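Local structure of 4-hydroxybutyrate coenzyme A transferase (Shewanella oneidensis, 2OAS) at residues V310-A318 with V374-Y382. The protein binds coenzyme A and probably transfers it between carboxylic acids such as acetate and 4-hydroxybutyrate. Sequence-based numbering, arbitrary orientation.
Sequences VDLTGQVCA and VTTRAHVHY. With COA (coenzyme A), chain C.
The guanidinium of Arg-377 is met at its edge, in plane, by the methyl of Thr-313, whose CG2 lies 3.1 Å from Arg-377 NE. Gln-315 approaches obliquely instead: its amide plane is turned 52° from the guanidinium, and the contact is made nearer the backbone, along the aliphatic chains, where Gln-315 CG packs 3.6 Å from Arg-377 CG. The arginine reaches this position because its chain is extended from CG to NE. Its NH1 goes on to a salt bridge with Asp-319 of the second subunit, while the Gln-315 amide bonds to the backbone of Ala-371 and Val-373 of that subunit. Putting a leucine in place of Arg-377 would probably leave that aspartate without its mate and the Thr-313 methyl without the guanidinium edge beside it.

Within 310-318, Gln-315 NE2 also donates to Asp-311 OD2, and Asp-311 OD1 receives Gln-315 N at 2.6 Å from above the carboxylate plane. Strands 309-311 and 316-317 of the C-terminal domain form a beta hairpin through the type I turn from Asp-311 to Gly-314: Gly-314 N bonds to Asp-311 O, Asp-311 N to Gln-315 O, and the positive phi (111°) at the glycine fits a G1 bulge. Strand 373-375 adds antiparallel to its second arm. Val-316 N donates to Thr-375 O at 2.9 Å, nearly in line with the carbonyl (168°), and Val-316 O takes Val-374 N at 2.9 Å plus a weak bond from Thr-375 N; two residues facing one define a classic beta bulge.

On the same face of the sheet, Val-316 CB and Thr-375 CB are 3.8 Å apart. Val-316 CG2, anti to its carbonyl carbon, meets Val-380 CG2 at 3.7 Å. Thr-375 OG1 bonds Gln-332, a CoA-binding residue, and Ala-318 CB touches coenzyme A at CEP, 3.6 Å away.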
loop_
_atom_site.group_PDB
_atom_site.type_symbol
_atom_site.label_atom_id
_atom_site.label_comp_id
_atom_site.label_asym_id
_atom_site.label_seq_id
_atom_site.Cartn_x
_atom_site.Cartn_y
_atom_site.Cartn_z
ATOM N N VAL A 310 -5.431 -15.717 4.236
ATOM C CA VAL A 310 -5.075 -14.725 5.253
ATOM C C VAL A 310 -4.342 -15.391 6.416
ATOM O O VAL A 310 -4.788 -16.431 6.905
ATOM C CB VAL A 310 -6.330 -14.058 5.818
ATOM C CG1 VAL A 310 -5.932 -12.922 6.725
ATOM C CG2 VAL A 310 -7.230 -13.573 4.676
ATOM N N ASP A 311 -3.237 -14.799 6.871
ATOM C CA ASP A 311 -2.493 -15.379 7.984
ATOM C C ASP A 311 -2.986 -14.854 9.334
ATOM O O ASP A 311 -3.703 -13.858 9.392
ATOM C CB ASP A 311 -0.978 -15.134 7.829
ATOM C CG ASP A 311 -0.579 -13.684 8.052
ATOM O OD1 ASP A 311 -1.465 -12.852 8.345
ATOM O OD2 ASP A 311 0.626 -13.368 7.928
ATOM N N LEU A 312 -2.603 -15.521 10.414
ATOM C CA LEU A 312 -3.053 -15.116 11.741
ATOM C C LEU A 312 -2.641 -13.711 12.101
ATOM O O LEU A 312 -2.997 -13.207 13.161
ATOM C CB LEU A 312 -2.511 -16.072 12.812
ATOM C CG LEU A 312 -3.069 -17.491 12.740
ATOM C CD1 LEU A 312 -2.426 -18.383 13.788
ATOM C CD2 LEU A 312 -4.577 -17.413 12.933
ATOM N N THR A 313 -1.908 -13.053 11.223
ATOM C CA THR A 313 -1.444 -11.725 11.560
ATOM C C THR A 313 -2.216 -10.641 10.810
ATOM O O THR A 313 -2.214 -9.474 11.200
ATOM C CB THR A 313 0.090 -11.643 11.315
ATOM O OG1 THR A 313 0.656 -10.724 12.235
ATOM C CG2 THR A 313 0.425 -11.211 9.900
ATOM N N GLY A 314 -2.897 -11.049 9.754
ATOM C CA GLY A 314 -3.651 -10.109 8.968
ATOM C C GLY A 314 -3.063 -9.884 7.586
ATOM O O GLY A 314 -3.564 -9.031 6.859
ATOM N N GLN A 315 -1.996 -10.595 7.207
ATOM C CA GLN A 315 -1.451 -10.396 5.857
ATOM C C GLN A 315 -2.409 -11.056 4.870
ATOM O O GLN A 315 -2.731 -12.226 4.996
ATOM C CB GLN A 315 -0.048 -10.989 5.697
ATOM C CG GLN A 315 1.017 -10.371 6.605
ATOM C CD GLN A 315 2.432 -10.705 6.150
ATOM O OE1 GLN A 315 2.956 -10.101 5.218
ATOM N NE2 GLN A 315 3.057 -11.691 6.811
ATOM N N VAL A 316 -2.858 -10.284 3.891
ATOM C CA VAL A 316 -3.820 -10.733 2.904
ATOM C C VAL A 316 -3.242 -11.078 1.534
ATOM O O VAL A 316 -2.525 -10.274 0.918
ATOM C CB VAL A 316 -4.898 -9.650 2.723
ATOM C CG1 VAL A 316 -5.912 -10.059 1.651
ATOM C CG2 VAL A 316 -5.586 -9.394 4.060
ATOM N N CYS A 317 -3.565 -12.284 1.067
ATOM C CA CYS A 317 -3.128 -12.780 -0.234
ATOM C C CYS A 317 -4.368 -12.939 -1.075
ATOM O O CYS A 317 -5.282 -13.660 -0.688
ATOM C CB CYS A 317 -2.462 -14.138 -0.107
ATOM S SG CYS A 317 -2.196 -14.908 -1.715
ATOM N N ALA A 318 -4.404 -12.288 -2.232
ATOM C CA ALA A 318 -5.593 -12.353 -3.073
ATOM C C ALA A 318 -5.344 -12.448 -4.579
ATOM O O ALA A 318 -6.289 -12.380 -5.374
ATOM C CB ALA A 318 -6.479 -11.149 -2.770
ATOM N N VAL A 374 -1.166 -8.958 -1.343
ATOM C CA VAL A 374 -1.776 -7.831 -2.057
ATOM C C VAL A 374 -2.057 -6.693 -1.074
ATOM O O VAL A 374 -1.778 -5.531 -1.357
ATOM C CB VAL A 374 -3.096 -8.252 -2.749
ATOM C CG1 VAL A 374 -3.741 -7.051 -3.448
ATOM C CG2 VAL A 374 -2.805 -9.347 -3.764
ATOM N N THR A 375 -2.597 -7.048 0.087
ATOM C CA THR A 375 -2.911 -6.091 1.135
ATOM C C THR A 375 -2.122 -6.509 2.378
ATOM O O THR A 375 -2.166 -7.658 2.800
ATOM C CB THR A 375 -4.416 -6.105 1.431
ATOM O OG1 THR A 375 -5.124 -5.737 0.250
ATOM C CG2 THR A 375 -4.758 -5.143 2.541
ATOM N N THR A 376 -1.409 -5.553 2.959
ATOM C CA THR A 376 -0.559 -5.809 4.106
ATOM C C THR A 376 -1.246 -5.696 5.457
ATOM O O THR A 376 -2.377 -5.225 5.554
ATOM C CB THR A 376 0.630 -4.847 4.081
ATOM O OG1 THR A 376 0.156 -3.504 4.234
ATOM C CG2 THR A 376 1.353 -4.941 2.744
ATOM N N ARG A 377 -0.547 -6.145 6.498
ATOM C CA ARG A 377 -1.034 -6.076 7.876
ATOM C C ARG A 377 -1.592 -4.699 8.194
ATOM O O ARG A 377 -2.739 -4.557 8.605
ATOM C CB ARG A 377 0.098 -6.281 8.868
ATOM C CG ARG A 377 0.712 -7.610 8.908
ATOM C CD ARG A 377 1.982 -7.543 9.731
ATOM N NE ARG A 377 2.453 -8.886 10.028
ATOM C CZ ARG A 377 3.696 -9.193 10.372
ATOM N NH1 ARG A 377 4.625 -8.249 10.471
ATOM N NH2 ARG A 377 4.007 -10.454 10.607
ATOM N N ALA A 378 -0.742 -3.692 8.028
ATOM C CA ALA A 378 -1.090 -2.303 8.340
ATOM C C ALA A 378 -2.342 -1.792 7.648
ATOM O O ALA A 378 -2.996 -0.878 8.142
ATOM C CB ALA A 378 0.102 -1.393 8.017
ATOM N N HIS A 379 -2.662 -2.390 6.504
ATOM C CA HIS A 379 -3.840 -2.001 5.716
ATOM C C HIS A 379 -5.161 -2.496 6.281
ATOM O O HIS A 379 -6.118 -1.751 6.385
ATOM C CB HIS A 379 -3.735 -2.542 4.292
ATOM C CG HIS A 379 -2.990 -1.651 3.354
ATOM N ND1 HIS A 379 -1.774 -1.996 2.805
ATOM C CD2 HIS A 379 -3.278 -0.412 2.889
ATOM C CE1 HIS A 379 -1.341 -1.004 2.046
ATOM N NE2 HIS A 379 -2.234 -0.031 2.081
ATOM N N VAL A 380 -5.199 -3.766 6.630
ATOM C CA VAL A 380 -6.419 -4.383 7.100
ATOM C C VAL A 380 -7.218 -3.679 8.198
ATOM O O VAL A 380 -6.674 -3.112 9.144
ATOM C CB VAL A 380 -6.135 -5.847 7.523
ATOM C CG1 VAL A 380 -7.427 -6.551 7.904
ATOM C CG2 VAL A 380 -5.448 -6.575 6.383
ATOM N N HIS A 381 -8.531 -3.717 8.039
ATOM C CA HIS A 381 -9.421 -3.129 9.010
ATOM C C HIS A 381 -10.307 -4.267 9.494
ATOM O O HIS A 381 -10.139 -4.747 10.603
ATOM C CB HIS A 381 -10.267 -2.011 8.370
ATOM C CG HIS A 381 -11.205 -1.333 9.322
ATOM N ND1 HIS A 381 -12.019 -0.286 8.948
ATOM C CD2 HIS A 381 -11.465 -1.561 10.636
ATOM C CE1 HIS A 381 -12.736 0.105 9.988
ATOM N NE2 HIS A 381 -12.419 -0.654 11.024
ATOM N N TYR A 382 -11.244 -4.703 8.658
ATOM C CA TYR A 382 -12.130 -5.806 9.019
ATOM C C TYR A 382 -11.909 -7.022 8.144
ATOM O O TYR A 382 -11.534 -6.909 6.981
ATOM C CB TYR A 382 -13.594 -5.435 8.872
ATOM C CG TYR A 382 -14.211 -4.689 10.015
ATOM C CD1 TYR A 382 -14.445 -3.311 9.921
ATOM C CD2 TYR A 382 -14.622 -5.360 11.168
ATOM C CE1 TYR A 382 -15.072 -2.621 10.935
ATOM C CE2 TYR A 382 -15.258 -4.677 12.202
ATOM C CZ TYR A 382 -15.480 -3.303 12.076
ATOM O OH TYR A 382 -16.104 -2.596 13.079
HETATM N N1A COA C . -5.915 -22.394 -0.765
HETATM C C2A COA C . -6.129 -23.431 -1.771
HETATM N N3A COA C . -7.239 -23.151 -2.703
HETATM C C4A COA C . -8.068 -21.936 -2.601
HETATM C C5A COA C . -7.839 -20.913 -1.613
HETATM C C6A COA C . -6.736 -21.175 -0.659
HETATM N N6A COA C . -6.437 -20.241 0.362
HETATM N N7A COA C . -8.761 -19.888 -1.754
HETATM C C8A COA C . -9.546 -20.276 -2.854
HETATM N N9A COA C . -9.141 -21.518 -3.394
HETATM C C1B COA C . -9.706 -22.247 -4.512
HETATM C C2B COA C . -11.226 -22.599 -4.513
HETATM O O2B COA C . -11.467 -23.948 -4.328
HETATM C C3B COA C . -11.802 -22.057 -5.821
HETATM O O3B COA C . -12.466 -23.123 -6.570
HETATM P P3B COA C . -13.173 -22.903 -7.970
HETATM O O7A COA C . -14.219 -21.861 -7.977
HETATM O O8A COA C . -12.142 -22.526 -8.983
HETATM O O9A COA C . -13.741 -24.175 -8.394
HETATM C C4B COA C . -10.686 -21.416 -6.555
HETATM O O4B COA C . -9.479 -21.537 -5.785
HETATM C C5B COA C . -11.308 -19.975 -6.799
HETATM O O5B COA C . -11.542 -19.286 -5.559
HETATM P P1A COA C . -12.746 -18.189 -5.233
HETATM O O1A COA C . -14.074 -18.688 -5.456
HETATM O O2A COA C . -12.677 -17.691 -3.807
HETATM O O3A COA C . -12.383 -17.018 -6.230
HETATM P P2A COA C . -13.185 -15.689 -6.332
HETATM O O4A COA C . -13.705 -15.544 -7.688
HETATM O O5A COA C . -14.303 -15.666 -5.407
HETATM O O6A COA C . -12.432 -14.501 -5.909
HETATM C CBP COA C . -10.350 -13.179 -5.351
HETATM C CCP COA C . -11.573 -14.133 -4.831
HETATM C CDP COA C . -9.674 -14.337 -6.166
HETATM C CEP COA C . -9.401 -12.751 -4.148
HETATM C CAP COA C . -10.845 -11.932 -6.369
HETATM O OAP COA C . -11.640 -11.137 -5.436
HETATM C C9P COA C . -9.704 -11.050 -6.887
HETATM O O9P COA C . -9.359 -11.187 -8.051
HETATM N N8P COA C . -9.132 -10.115 -5.987
HETATM C C7P COA C . -8.071 -9.127 -6.134
HETATM C C6P COA C . -8.430 -7.627 -5.824
HETATM C C5P COA C . -9.032 -6.871 -6.937
HETATM O O5P COA C . -8.686 -5.705 -7.159
HETATM N N4P COA C . -10.007 -7.596 -7.710
HETATM C C3P COA C . -10.795 -7.222 -8.875
HETATM C C2P COA C . -11.581 -5.859 -8.788
HETATM S S1P COA C . -11.236 -4.747 -10.181
#